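Local coordinates for Alr4995 protein (Nostoc sp., PDB 6LRF) that acts as a bifunctional arginine dihydrolase and ornithine cyclodeaminase, probably converting arginine to ornithine with release of ammonia and then ornithine to proline, at residues 136-141 / 162-167; 169-174 / 217-222; 23-28 / 256-261. All blocks are in the same frame, centred on the assembly; numbering follows the deposited sequence.

Interaction 1: residues 136-141 / 162-167; sequences YGFRSE and IDERFY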
ATOM      1  N   TYR B 136     -34.331 -20.458 -10.630  1.00 21.43           N
ATOM      2  CA  TYR B 136     -33.402 -20.681 -11.732  1.00 22.70           C
ATOM      3  C   TYR B 136     -32.043 -20.257 -11.225  1.00 24.44           C
ATOM      4  O   TYR B 136     -31.954 -19.622 -10.180  1.00 21.57           O
ATOM      5  CB  TYR B 136     -33.798 -19.918 -13.011  1.00 22.88           C
ATOM      6  CG  TYR B 136     -33.629 -18.410 -12.960  1.00 20.37           C
ATOM      7  CD1 TYR B 136     -34.532 -17.615 -12.273  1.00 22.62           C
ATOM      8  CD2 TYR B 136     -32.560 -17.788 -13.602  1.00 23.05           C
ATOM      9  CE1 TYR B 136     -34.379 -16.235 -12.220  1.00 25.77           C
ATOM     10  CE2 TYR B 136     -32.396 -16.406 -13.561  1.00 22.00           C
ATOM     11  CZ  TYR B 136     -33.308 -15.630 -12.869  1.00 24.64           C
ATOM     12  OH  TYR B 136     -33.158 -14.249 -12.818  1.00 24.00           O
ATOM     13  N   GLY B 137     -30.993 -20.634 -11.939  1.00 27.20           N
ATOM     14  CA  GLY B 137     -29.651 -20.241 -11.562  1.00 29.11           C
ATOM     15  C   GLY B 137     -28.646 -21.376 -11.651  1.00 33.91           C
ATOM     16  O   GLY B 137     -27.478 -21.129 -11.914  1.00 37.12           O
ATOM     17  N   PHE B 138     -29.090 -22.611 -11.426  1.00 28.09           N
ATOM     18  CA  PHE B 138     -28.189 -23.765 -11.424  1.00 30.92           C
ATOM     19  C   PHE B 138     -28.750 -24.972 -12.163  1.00 30.40           C
ATOM     20  O   PHE B 138     -28.065 -25.597 -12.969  1.00 32.93           O
ATOM     21  CB  PHE B 138     -27.857 -24.177  -9.983  1.00 28.86           C
ATOM     22  CG  PHE B 138     -27.049 -23.156  -9.239  1.00 33.28           C
ATOM     23  CD1 PHE B 138     -25.699 -22.987  -9.519  1.00 30.53           C
ATOM     24  CD2 PHE B 138     -27.634 -22.358  -8.262  1.00 31.67           C
ATOM     25  CE1 PHE B 138     -24.950 -22.045  -8.836  1.00 33.10           C
ATOM     26  CE2 PHE B 138     -26.884 -21.412  -7.588  1.00 32.31           C
ATOM     27  CZ  PHE B 138     -25.538 -21.264  -7.878  1.00 30.26           C
ATOM     28  N   ARG B 139     -29.997 -25.312 -11.876  1.00 28.73           N
ATOM     29  CA  ARG B 139     -30.579 -26.526 -12.431  1.00 29.24           C
ATOM     30  C   ARG B 139     -31.645 -26.199 -13.472  1.00 30.25           C
ATOM     31  O   ARG B 139     -31.464 -26.474 -14.660  1.00 33.11           O
ATOM     32  CB  ARG B 139     -31.147 -27.395 -11.307  1.00 31.35           C
ATOM     33  CG  ARG B 139     -30.056 -28.040 -10.432  1.00 27.24           C
ATOM     34  CD  ARG B 139     -29.121 -28.952 -11.251  1.00 30.01           C
ATOM     35  NE  ARG B 139     -28.165 -29.646 -10.387  1.00 31.89           N
ATOM     36  CZ  ARG B 139     -28.432 -30.752  -9.688  1.00 35.13           C
ATOM     37  NH1 ARG B 139     -29.636 -31.319  -9.745  1.00 29.28           N
ATOM     38  NH2 ARG B 139     -27.492 -31.294  -8.926  1.00 33.52           N
ATOM     39  N   SER B 140     -32.743 -25.590 -13.040  1.00 24.07           N
ATOM     40  CA  SER B 140     -33.786 -25.203 -13.975  1.00 23.56           C
ATOM     41  C   SER B 140     -33.448 -23.919 -14.720  1.00 26.17           C
ATOM     42  O   SER B 140     -32.987 -22.958 -14.127  1.00 25.09           O
ATOM     43  CB  SER B 140     -35.115 -25.035 -13.241  1.00 22.01           C
ATOM     44  OG  SER B 140     -35.399 -26.201 -12.484  1.00 25.51           O
ATOM     45  N   GLU B 141     -33.724 -23.918 -16.015  1.00 22.92           N
ATOM     46  CA  GLU B 141     -33.543 -22.764 -16.884  1.00 26.54           C
ATOM     47  C   GLU B 141     -34.673 -21.765 -16.763  1.00 26.52           C
ATOM     48  O   GLU B 141     -35.846 -22.132 -16.604  1.00 24.69           O
ATOM     49  CB  GLU B 141     -33.442 -23.213 -18.339  1.00 26.49           C
ATOM     50  CG  GLU B 141     -32.145 -23.900 -18.684  1.00 37.66           C
ATOM     51  CD  GLU B 141     -31.017 -22.921 -18.993  1.00 44.18           C
ATOM     52  OE1 GLU B 141     -31.301 -21.732 -19.275  1.00 37.28           O
ATOM     53  OE2 GLU B 141     -29.845 -23.355 -18.959  1.00 53.53           O
ATOM     54  N   ILE B 162     -28.308 -17.911  -6.165  1.00 31.59           N
ATOM     55  CA  ILE B 162     -26.933 -17.413  -6.355  1.00 30.50           C
ATOM     56  C   ILE B 162     -25.889 -18.108  -5.495  1.00 34.02           C
ATOM     57  O   ILE B 162     -24.703 -17.841  -5.632  1.00 32.57           O
ATOM     58  CB  ILE B 162     -26.839 -15.911  -6.051  1.00 28.19           C
ATOM     59  CG1 ILE B 162     -27.296 -15.652  -4.613  1.00 27.49           C
ATOM     60  CG2 ILE B 162     -27.683 -15.116  -7.030  1.00 30.77           C
ATOM     61  CD1 ILE B 162     -27.146 -14.228  -4.174  1.00 34.67           C
ATOM     62  N   ASP B 163     -26.334 -18.986  -4.602  1.00 34.73           N
ATOM     63  CA  ASP B 163     -25.440 -19.738  -3.722  1.00 33.69           C
ATOM     64  C   ASP B 163     -25.472 -21.225  -4.098  1.00 40.78           C
ATOM     65  O   ASP B 163     -26.494 -21.898  -3.933  1.00 32.57           O
ATOM     66  CB  ASP B 163     -25.852 -19.539  -2.257  1.00 33.29           C
ATOM     67  CG  ASP B 163     -24.820 -20.089  -1.267  1.00 42.16           C
ATOM     68  OD1 ASP B 163     -24.193 -21.135  -1.547  1.00 40.41           O
ATOM     69  OD2 ASP B 163     -24.644 -19.473  -0.190  1.00 41.45           O
ATOM     70  N   GLU B 164     -24.344 -21.737  -4.579  1.00 35.70           N
ATOM     71  CA  GLU B 164     -24.282 -23.089  -5.111  1.00 36.96           C
ATOM     72  C   GLU B 164     -24.639 -24.177  -4.085  1.00 39.59           C
ATOM     73  O   GLU B 164     -25.016 -25.286  -4.461  1.00 40.50           O
ATOM     74  CB  GLU B 164     -22.893 -23.344  -5.687  1.00 40.79           C
ATOM     75  CG  GLU B 164     -22.804 -24.598  -6.525  1.00 54.73           C
ATOM     76  CD  GLU B 164     -21.368 -25.030  -6.775  1.00 66.72           C
ATOM     77  OE1 GLU B 164     -20.445 -24.439  -6.160  1.00 58.30           O
ATOM     78  OE2 GLU B 164     -21.168 -25.963  -7.589  1.00 69.22           O
ATOM     79  N   ARG B 165     -24.537 -23.863  -2.797  1.00 34.40           N
ATOM     80  CA  ARG B 165     -24.949 -24.811  -1.763  1.00 40.19           C
ATOM     81  C   ARG B 165     -26.460 -25.030  -1.809  1.00 40.24           C
ATOM     82  O   ARG B 165     -26.949 -26.138  -1.584  1.00 39.16           O
ATOM     83  CB  ARG B 165     -24.534 -24.319  -0.375  1.00 38.90           C
ATOM     84  CG  ARG B 165     -23.018 -24.330  -0.133  1.00 44.27           C
ATOM     85  CD  ARG B 165     -22.667 -23.653   1.181  1.00 39.33           C
ATOM     86  NE  ARG B 165     -23.033 -22.243   1.165  1.00 42.32           N
ATOM     87  CZ  ARG B 165     -23.262 -21.511   2.250  1.00 44.89           C
ATOM     88  NH1 ARG B 165     -23.164 -22.053   3.459  1.00 39.09           N
ATOM     89  NH2 ARG B 165     -23.593 -20.230   2.124  1.00 43.54           N
ATOM     90  N   PHE B 166     -27.192 -23.962  -2.108  1.00 33.72           N
ATOM     91  CA  PHE B 166     -28.641 -24.022  -2.180  1.00 33.93           C
ATOM     92  C   PHE B 166     -29.037 -23.955  -3.643  1.00 30.78           C
ATOM     93  O   PHE B 166     -29.571 -22.944  -4.132  1.00 28.07           O
ATOM     94  CB  PHE B 166     -29.246 -22.904  -1.336  1.00 35.59           C
ATOM     95  CG  PHE B 166     -28.675 -22.856   0.059  1.00 37.19           C
ATOM     96  CD1 PHE B 166     -29.062 -23.793   1.011  1.00 35.64           C
ATOM     97  CD2 PHE B 166     -27.716 -21.907   0.406  1.00 35.69           C
ATOM     98  CE1 PHE B 166     -28.518 -23.769   2.296  1.00 37.68           C
ATOM     99  CE2 PHE B 166     -27.173 -21.872   1.685  1.00 38.47           C
ATOM    100  CZ  PHE B 166     -27.574 -22.804   2.633  1.00 39.63           C
ATOM    101  N   TYR B 167     -28.734 -25.069  -4.317  1.00 30.00           N
ATOM    102  CA  TYR B 167     -28.806 -25.223  -5.764  1.00 30.42           C
ATOM    103  C   TYR B 167     -30.227 -25.534  -6.262  1.00 30.18           C
ATOM    104  O   TYR B 167     -30.523 -25.360  -7.448  1.00 29.17           O
ATOM    105  CB  TYR B 167     -27.828 -26.329  -6.210  1.00 28.34           C
ATOM    106  CG  TYR B 167     -28.158 -27.715  -5.666  1.00 35.98           C
ATOM    107  CD1 TYR B 167     -27.844 -28.069  -4.357  1.00 33.94           C
ATOM    108  CD2 TYR B 167     -28.798 -28.660  -6.462  1.00 31.11           C
ATOM    109  CE1 TYR B 167     -28.155 -29.331  -3.861  1.00 34.91           C
ATOM    110  CE2 TYR B 167     -29.114 -29.927  -5.974  1.00 34.19           C
ATOM    111  CZ  TYR B 167     -28.789 -30.259  -4.674  1.00 37.58           C
ATOM    112  OH  TYR B 167     -29.104 -31.520  -4.181  1.00 41.24           O
TER
HETATM  113  O   HOH W   1     -31.773 -24.185  -9.902  1.00 27.57           O
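Phe138 lies against the backbone of the facing loop. Its ring tip CZ is 3.5 Å from Glu164 N. Ring atom CE2 sits 3.7 Å from Asp163 O. The carbonyl carbon of Ile162 meets the ring at its edge, in plane. The Glu164 side chain crosses that of Phe138 at about a right angle. Its CB packs against CE1, and the carboxylate extends beyond the ring. Arg139 and Tyr167 form the second pair and run side by side in the same direction. Tyr167 CD2 lies 3.8 Å above the guanidinium plane of Arg139, over its centre. The two planes are 46° apart, so this is no flat stack. A bend at chi2 (-60°) folds the Arg139 chain so that the guanidinium lies along the Tyr167 ring. A salt bridge from NH1 to Glu118 and a hydrogen bond from NH2 to Ile21 O hold the group. Tyr167 OH hydrogen-bonds to Gly259 O. A water bridges the two loops: it accepts from Arg139 N at 2.9 Å and donates to Tyr167 O. Further out, Asp163 OD1 takes Arg165 N on the anti lone pair at 3.0 Å and Arg165 NE on the syn one. Arg165 NH2 closes a salt bridge to Asp163 OD2 at 2.7 Å. Arg165 also forms salt bridges with Glu210 and with Glu475 of a second subunit. The bond from Arg165 N makes this an Asx turn, in a loop after strand 155-160 of the GME-family region.

Interaction 2: residues 169-174 / 217-222; sequences LDTCFC and ACNTVN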
ATOM      1  N   LEU B 169     -34.411 -24.670  -5.307  1.00 23.39           N
ATOM      2  CA  LEU B 169     -35.255 -23.728  -4.593  1.00 21.17           C
ATOM      3  C   LEU B 169     -35.724 -24.260  -3.245  1.00 27.24           C
ATOM      4  O   LEU B 169     -35.800 -23.504  -2.273  1.00 23.65           O
ATOM      5  CB  LEU B 169     -36.465 -23.373  -5.445  1.00 20.59           C
ATOM      6  CG  LEU B 169     -37.359 -22.290  -4.842  1.00 23.17           C
ATOM      7  CD1 LEU B 169     -36.543 -20.980  -4.595  1.00 25.54           C
ATOM      8  CD2 LEU B 169     -38.578 -22.040  -5.725  1.00 26.23           C
ATOM      9  N   ASP B 170     -36.029 -25.559  -3.179  1.00 23.60           N
ATOM     10  CA  ASP B 170     -36.599 -26.140  -1.960  1.00 27.57           C
ATOM     11  C   ASP B 170     -35.571 -26.364  -0.849  1.00 29.50           C
ATOM     12  O   ASP B 170     -35.923 -26.823   0.237  1.00 31.60           O
ATOM     13  CB  ASP B 170     -37.336 -27.461  -2.279  1.00 29.60           C
ATOM     14  CG  ASP B 170     -36.400 -28.632  -2.599  1.00 34.49           C
ATOM     15  OD1 ASP B 170     -35.179 -28.437  -2.797  1.00 32.93           O
ATOM     16  OD2 ASP B 170     -36.913 -29.783  -2.674  1.00 33.40           O
ATOM     17  N   THR B 171     -34.308 -26.042  -1.118  1.00 26.71           N
ATOM     18  CA  THR B 171     -33.278 -26.098  -0.072  1.00 32.22           C
ATOM     19  C   THR B 171     -33.149 -24.779   0.701  1.00 31.49           C
ATOM     20  O   THR B 171     -32.444 -24.720   1.705  1.00 31.92           O
ATOM     21  CB  THR B 171     -31.889 -26.443  -0.642  1.00 29.52           C
ATOM     22  OG1 THR B 171     -31.471 -25.406  -1.536  1.00 29.31           O
ATOM     23  CG2 THR B 171     -31.926 -27.757  -1.386  1.00 31.09           C
ATOM     24  N   CYS B 172     -33.831 -23.733   0.242  1.00 26.29           N
ATOM     25  CA  CYS B 172     -33.672 -22.403   0.835  1.00 29.40           C
ATOM     26  C   CYS B 172     -34.966 -21.610   0.842  1.00 31.05           C
ATOM     27  O   CYS B 172     -34.966 -20.410   1.131  1.00 32.21           O
ATOM     28  CB  CYS B 172     -32.599 -21.607   0.082  1.00 28.26           C
ATOM     29  SG  CYS B 172     -32.869 -21.450  -1.740  1.00 31.48           S
ATOM     30  N   PHE B 173     -36.068 -22.281   0.525  1.00 26.95           N
ATOM     31  CA  PHE B 173     -37.333 -21.595   0.308  1.00 27.44           C
ATOM     32  C   PHE B 173     -38.486 -22.558   0.570  1.00 30.22           C
ATOM     33  O   PHE B 173     -38.476 -23.680   0.053  1.00 26.30           O
ATOM     34  CB  PHE B 173     -37.370 -21.062  -1.121  1.00 22.82           C
ATOM     35  CG  PHE B 173     -38.492 -20.117  -1.399  1.00 26.59           C
ATOM     36  CD1 PHE B 173     -39.722 -20.587  -1.867  1.00 24.46           C
ATOM     37  CD2 PHE B 173     -38.309 -18.751  -1.239  1.00 23.64           C
ATOM     38  CE1 PHE B 173     -40.766 -19.710  -2.143  1.00 24.17           C
ATOM     39  CE2 PHE B 173     -39.346 -17.858  -1.515  1.00 29.60           C
ATOM     40  CZ  PHE B 173     -40.579 -18.340  -1.969  1.00 26.96           C
ATOM     41  N   CYS B 174     -39.471 -22.141   1.362  1.00 25.99           N
ATOM     42  CA  CYS B 174     -40.507 -23.078   1.792  1.00 25.63           C
ATOM     43  C   CYS B 174     -41.829 -22.405   2.180  1.00 30.43           C
ATOM     44  O   CYS B 174     -42.027 -22.010   3.343  1.00 30.27           O
ATOM     45  CB  CYS B 174     -39.996 -23.922   2.967  1.00 28.64           C
ATOM     46  SG  CYS B 174     -41.127 -25.319   3.419  1.00 33.91           S
ATOM     47  N   ALA B 217     -32.926 -26.604   6.980  1.00 36.10           N
ATOM     48  CA  ALA B 217     -34.152 -26.214   7.666  1.00 40.76           C
ATOM     49  C   ALA B 217     -35.285 -25.880   6.685  1.00 40.16           C
ATOM     50  O   ALA B 217     -36.457 -26.139   6.967  1.00 39.11           O
ATOM     51  CB  ALA B 217     -33.887 -25.017   8.593  1.00 43.71           C
ATOM     52  N   CYS B 218     -34.933 -25.303   5.540  1.00 34.09           N
ATOM     53  CA  CYS B 218     -35.936 -24.895   4.561  1.00 38.22           C
ATOM     54  C   CYS B 218     -36.510 -26.084   3.816  1.00 37.11           C
ATOM     55  O   CYS B 218     -37.601 -26.002   3.229  1.00 37.41           O
ATOM     56  CB  CYS B 218     -35.337 -23.907   3.571  1.00 37.25           C
ATOM     57  SG  CYS B 218     -35.101 -22.296   4.299  1.00 38.75           S
ATOM     58  N   ASN B 219     -35.756 -27.181   3.845  1.00 35.93           N
ATOM     59  CA  ASN B 219     -36.148 -28.438   3.214  1.00 32.58           C
ATOM     60  C   ASN B 219     -37.129 -29.205   4.106  1.00 34.30           C
ATOM     61  O   ASN B 219     -36.854 -30.306   4.578  1.00 31.48           O
ATOM     62  CB  ASN B 219     -34.911 -29.276   2.917  1.00 32.62           C
ATOM     63  CG  ASN B 219     -35.063 -30.114   1.680  1.00 34.58           C
ATOM     64  OD1 ASN B 219     -35.025 -31.353   1.747  1.00 30.95           O
ATOM     65  ND2 ASN B 219     -35.244 -29.453   0.531  1.00 28.78           N
ATOM     66  N   THR B 220     -38.293 -28.600   4.292  1.00 34.91           N
ATOM     67  CA  THR B 220     -39.261 -29.009   5.287  1.00 35.40           C
ATOM     68  C   THR B 220     -40.564 -29.464   4.653  1.00 37.23           C
ATOM     69  O   THR B 220     -41.068 -28.820   3.721  1.00 36.18           O
ATOM     70  CB  THR B 220     -39.550 -27.848   6.246  1.00 34.08           C
ATOM     71  OG1 THR B 220     -38.496 -27.768   7.209  1.00 42.04           O
ATOM     72  CG2 THR B 220     -40.884 -28.034   6.958  1.00 36.62           C
ATOM     73  N   VAL B 221     -41.099 -30.578   5.151  1.00 35.03           N
ATOM     74  CA  VAL B 221     -42.419 -31.045   4.745  1.00 31.59           C
ATOM     75  C   VAL B 221     -43.478 -30.407   5.634  1.00 38.52           C
ATOM     76  O   VAL B 221     -43.368 -30.421   6.860  1.00 39.93           O
ATOM     77  CB  VAL B 221     -42.512 -32.574   4.804  1.00 36.42           C
ATOM     78  CG1 VAL B 221     -43.880 -33.043   4.348  1.00 38.47           C
ATOM     79  CG2 VAL B 221     -41.431 -33.186   3.927  1.00 33.05           C
ATOM     80  N   ASN B 222     -44.484 -29.812   5.004  1.00 34.21           N
ATOM     81  CA  ASN B 222     -45.563 -29.148   5.712  1.00 35.97           C
ATOM     82  C   ASN B 222     -46.846 -29.936   5.538  1.00 45.42           C
ATOM     83  O   ASN B 222     -47.315 -30.114   4.411  1.00 46.08           O
ATOM     84  CB  ASN B 222     -45.741 -27.712   5.199  1.00 35.38           C
ATOM     85  CG  ASN B 222     -46.753 -26.908   6.011  1.00 42.91           C
ATOM     86  OD1 ASN B 222     -47.467 -26.055   5.467  1.00 39.53           O
ATOM     87  ND2 ASN B 222     -46.811 -27.168   7.318  1.00 42.25           N
TER
HETATM   88  O   HOH W   2     -32.410 -24.752   4.352  1.00 37.54           O
HETATM   89  O   HOH W   3     -38.893 -26.241   0.781  1.00 29.31           O
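The 3-10 turn 169-171 and the inverse gamma turn centred on Asn219 come together closely, with Thr171 CA 5.0 Å from Asn219 CA. One direct hydrogen bond joins them. Asn219 ND2 donates to Asp170 O at 2.7 Å, with an angle of 157° at the hydrogen. The acceptor lies near the amide plane, but the donor stands above the carbonyl plane, 64° out of it. The Asp170 carboxylate runs alongside the Asn219 amide, the two planes 88° apart. The other end of the amide is held too, since Asn219 OD1 accepts from Cys264 N. Cys218 has the most surface buried here. Its CB is 3.5 Å from Thr171 O and also packs on Phe173 N. Its SG turns to the backbone of Cys172, 3.5 Å from that residue's C. Cys174 points toward 217-222. Its CB is 3.2 Å from Cys218 O, a tight approach, and its SG lies near Thr220 O. Two waters add to the seam. One donates to Thr171 O at 2.6 Å and accepts from Cys218 N at 2.8 Å. The other donates to Phe173 O and Cys218 O, though further acceptors nearby compete for its two protons. Thr220 OG1 gives its proton to Ala217 O at 2.6 Å, and this bond spans the turn around Asn219. All the touching residues are buried. The contact joins the starts of two strands that are outermost, within this chain, in separate small sheets. Strand 173-175 pairs with strand 181-183. Phe173 packs on strand 181-183 and on Leu159 of strand 155-160. Strand 221-223 pairs with strand 226-229, which Thr220 also touches.

Interaction 3: residues 23-28 / 256-261; sequences PWMEGN and LKAGGA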
ATOM      1  N   PRO B  23     -22.407 -29.623  -4.716  1.00 49.55           N
ATOM      2  CA  PRO B  23     -21.288 -29.484  -3.766  1.00 52.81           C
ATOM      3  C   PRO B  23     -21.402 -30.327  -2.491  1.00 50.53           C
ATOM      4  O   PRO B  23     -20.377 -30.679  -1.912  1.00 51.75           O
ATOM      5  CB  PRO B  23     -21.306 -27.984  -3.416  1.00 48.19           C
ATOM      6  CG  PRO B  23     -22.688 -27.516  -3.766  1.00 48.09           C
ATOM      7  CD  PRO B  23     -23.047 -28.323  -4.985  1.00 50.16           C
ATOM      8  N   TRP B  24     -22.616 -30.645  -2.053  1.00 49.64           N
ATOM      9  CA  TRP B  24     -22.783 -31.453  -0.848  1.00 45.48           C
ATOM     10  C   TRP B  24     -22.315 -32.901  -1.040  1.00 46.76           C
ATOM     11  O   TRP B  24     -22.086 -33.621  -0.063  1.00 44.08           O
ATOM     12  CB  TRP B  24     -24.239 -31.450  -0.409  1.00 41.39           C
ATOM     13  CG  TRP B  24     -24.771 -30.108  -0.054  1.00 44.84           C
ATOM     14  CD1 TRP B  24     -25.385 -29.222  -0.890  1.00 39.42           C
ATOM     15  CD2 TRP B  24     -24.757 -29.498   1.242  1.00 41.67           C
ATOM     16  NE1 TRP B  24     -25.752 -28.095  -0.195  1.00 40.29           N
ATOM     17  CE2 TRP B  24     -25.379 -28.238   1.116  1.00 42.92           C
ATOM     18  CE3 TRP B  24     -24.276 -29.892   2.497  1.00 47.35           C
ATOM     19  CZ2 TRP B  24     -25.532 -27.366   2.198  1.00 43.45           C
ATOM     20  CZ3 TRP B  24     -24.429 -29.027   3.574  1.00 45.09           C
ATOM     21  CH2 TRP B  24     -25.049 -27.777   3.416  1.00 47.92           C
HETATM   22  N   MSE B  25     -22.195 -33.323  -2.300  1.00 47.86           N
HETATM   23  CA  MSE B  25     -21.750 -34.681  -2.639  1.00 49.03           C
HETATM   24  C   MSE B  25     -20.238 -34.823  -2.648  1.00 50.99           C
HETATM   25  O   MSE B  25     -19.715 -35.928  -2.779  1.00 53.18           O
HETATM   26  CB  MSE B  25     -22.277 -35.102  -4.013  1.00 47.31           C
HETATM   27  CG  MSE B  25     -23.727 -35.579  -4.027  1.00 54.36           C
HETATM   28 SE   MSE B  25     -24.309 -36.131  -5.824  1.00 68.99          SE
HETATM   29  CE  MSE B  25     -26.184 -36.580  -5.413  1.00 59.19           C
ATOM     30  N   GLU B  26     -19.538 -33.701  -2.540  1.00 54.72           N
ATOM     31  CA  GLU B  26     -18.085 -33.695  -2.639  1.00 54.79           C
ATOM     32  C   GLU B  26     -17.449 -34.553  -1.543  1.00 52.97           C
ATOM     33  O   GLU B  26     -17.810 -34.438  -0.366  1.00 52.37           O
ATOM     34  CB  GLU B  26     -17.567 -32.259  -2.578  1.00 53.16           C
ATOM     35  CG  GLU B  26     -16.913 -31.787  -3.862  1.00 59.39           C
ATOM     36  CD  GLU B  26     -15.735 -32.656  -4.258  1.00 67.40           C
ATOM     37  OE1 GLU B  26     -14.844 -32.870  -3.399  1.00 62.61           O
ATOM     38  OE2 GLU B  26     -15.700 -33.117  -5.425  1.00 65.79           O
ATOM     39  N   GLY B  27     -16.531 -35.435  -1.940  1.00 52.01           N
ATOM     40  CA  GLY B  27     -15.829 -36.297  -1.001  1.00 55.63           C
ATOM     41  C   GLY B  27     -16.719 -37.247  -0.210  1.00 60.94           C
ATOM     42  O   GLY B  27     -16.364 -37.674   0.893  1.00 55.19           O
ATOM     43  N   ASN B  28     -17.879 -37.578  -0.769  1.00 56.05           N
ATOM     44  CA  ASN B  28     -18.795 -38.501  -0.118  1.00 48.77           C
ATOM     45  C   ASN B  28     -19.036 -39.755  -0.943  1.00 52.51           C
ATOM     46  O   ASN B  28     -19.834 -40.603  -0.553  1.00 54.41           O
ATOM     47  CB  ASN B  28     -20.133 -37.821   0.167  1.00 51.66           C
ATOM     48  CG  ASN B  28     -20.122 -37.017   1.448  1.00 55.66           C
ATOM     49  OD1 ASN B  28     -19.650 -37.480   2.488  1.00 56.73           O
ATOM     50  ND2 ASN B  28     -20.666 -35.809   1.387  1.00 52.00           N
ATOM     51  N   LEU B 256     -28.309 -35.863   3.644  1.00 39.36           N
ATOM     52  CA  LEU B 256     -27.619 -34.576   3.544  1.00 43.45           C
ATOM     53  C   LEU B 256     -26.295 -34.761   2.812  1.00 42.70           C
ATOM     54  O   LEU B 256     -25.742 -33.803   2.288  1.00 45.33           O
ATOM     55  CB  LEU B 256     -27.381 -33.952   4.923  1.00 44.36           C
ATOM     56  CG  LEU B 256     -28.256 -32.755   5.317  1.00 47.28           C
ATOM     57  CD1 LEU B 256     -29.643 -33.208   5.737  1.00 45.10           C
ATOM     58  CD2 LEU B 256     -27.607 -31.897   6.412  1.00 43.73           C
ATOM     59  N   LYS B 257     -25.803 -36.002   2.769  1.00 44.21           N
ATOM     60  CA  LYS B 257     -24.571 -36.346   2.047  1.00 45.09           C
ATOM     61  C   LYS B 257     -24.715 -36.261   0.531  1.00 49.19           C
ATOM     62  O   LYS B 257     -23.722 -36.051  -0.176  1.00 46.86           O
ATOM     63  CB  LYS B 257     -24.106 -37.756   2.413  1.00 48.85           C
ATOM     64  CG  LYS B 257     -23.714 -37.943   3.869  1.00 48.89           C
ATOM     65  CD  LYS B 257     -23.218 -39.363   4.092  1.00 54.82           C
ATOM     66  CE  LYS B 257     -22.751 -39.583   5.519  1.00 60.54           C
ATOM     67  NZ  LYS B 257     -22.052 -40.894   5.662  1.00 64.39           N
ATOM     68  N   ALA B 258     -25.938 -36.445   0.028  1.00 47.26           N
ATOM     69  CA  ALA B 258     -26.197 -36.305  -1.405  1.00 44.65           C
ATOM     70  C   ALA B 258     -26.809 -34.942  -1.723  1.00 40.40           C
ATOM     71  O   ALA B 258     -27.107 -34.643  -2.875  1.00 37.44           O
ATOM     72  CB  ALA B 258     -27.104 -37.416  -1.895  1.00 45.71           C
ATOM     73  N   GLY B 259     -27.009 -34.132  -0.690  1.00 41.47           N
ATOM     74  CA  GLY B 259     -27.500 -32.779  -0.863  1.00 37.94           C
ATOM     75  C   GLY B 259     -29.011 -32.633  -0.793  1.00 40.94           C
ATOM     76  O   GLY B 259     -29.567 -31.682  -1.360  1.00 35.37           O
ATOM     77  N   GLY B 260     -29.677 -33.558  -0.100  1.00 37.01           N
ATOM     78  CA  GLY B 260     -31.119 -33.475   0.094  1.00 31.76           C
ATOM     79  C   GLY B 260     -31.577 -33.852   1.491  1.00 34.99           C
ATOM     80  O   GLY B 260     -30.847 -34.492   2.236  1.00 37.05           O
ATOM     81  N   ALA B 261     -32.783 -33.436   1.864  1.00 32.55           N
ATOM     82  CA  ALA B 261     -33.335 -33.812   3.167  1.00 37.56           C
ATOM     83  C   ALA B 261     -34.825 -34.133   3.051  1.00 31.19           C
ATOM     84  O   ALA B 261     -35.261 -34.737   2.067  1.00 31.37           O
ATOM     85  CB  ALA B 261     -33.101 -32.708   4.203  1.00 36.13           C
TER
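Trp24, Lys257 and Met25 bury the most surface. Trp24 meets the other segment with the root of its side chain: CB is 3.6 Å from Gly259 CA. Its indole NE1 hydrogen-bonds to Arg165 O, and its ring meets Trp479 of a second subunit edge-to-face. Gly259, with positive phi, is the C-prime residue of a Schellman motif that ends helix 253-256. A CB there would collide with the preceding carbonyl O and crowd Trp24 CB. Lys257 O lies 2.9 Å from Trp24 O, and two acceptors so close would probably repel. Met25 CA sits 3.4 Å from Lys257 O in a CA-H...O contact. Asn28 closes a type II beta turn that starts at Met25. Its ND2 hydrogen-bonds to Trp24 O at 3.0 Å, in the carbonyl plane, and is 3.4 Å from Lys257 O. An alanine here would remove the amide, and the turn would probably lose its side-chain tie to Trp24 O and its packing on Lys257. The extended Lys257 chain runs on to a salt bridge with Glu254. Met25 is a selenomethionine, whose extended chain brings CE to 3.3 Å from Ala258 O and 3.7 Å from Ala258 CB.

All three interactions lie in the GME-family region of the chain, with centres 14 to 16 Å apart. Along the sequence, interaction 3 pairs the earliest and the latest of the six segments, and interactions 1 and 2 follow one another between them. They also touch in space. Loop 162-167 reaches both neighbours: Phe166 packs on Thr171 and Cys172 of interaction 2, and Glu164 O packs on Pro23 of interaction 3. Asn219 of interaction 2 lies beside Ala261 of interaction 3. The segments of interaction 1 follow strands 132-136 and 155-160, while those of interaction 2 open strands 173-175 and 221-223. Segments far apart in sequence thus meet side by side, consistent with the cyclic alpha/beta propeller of this family.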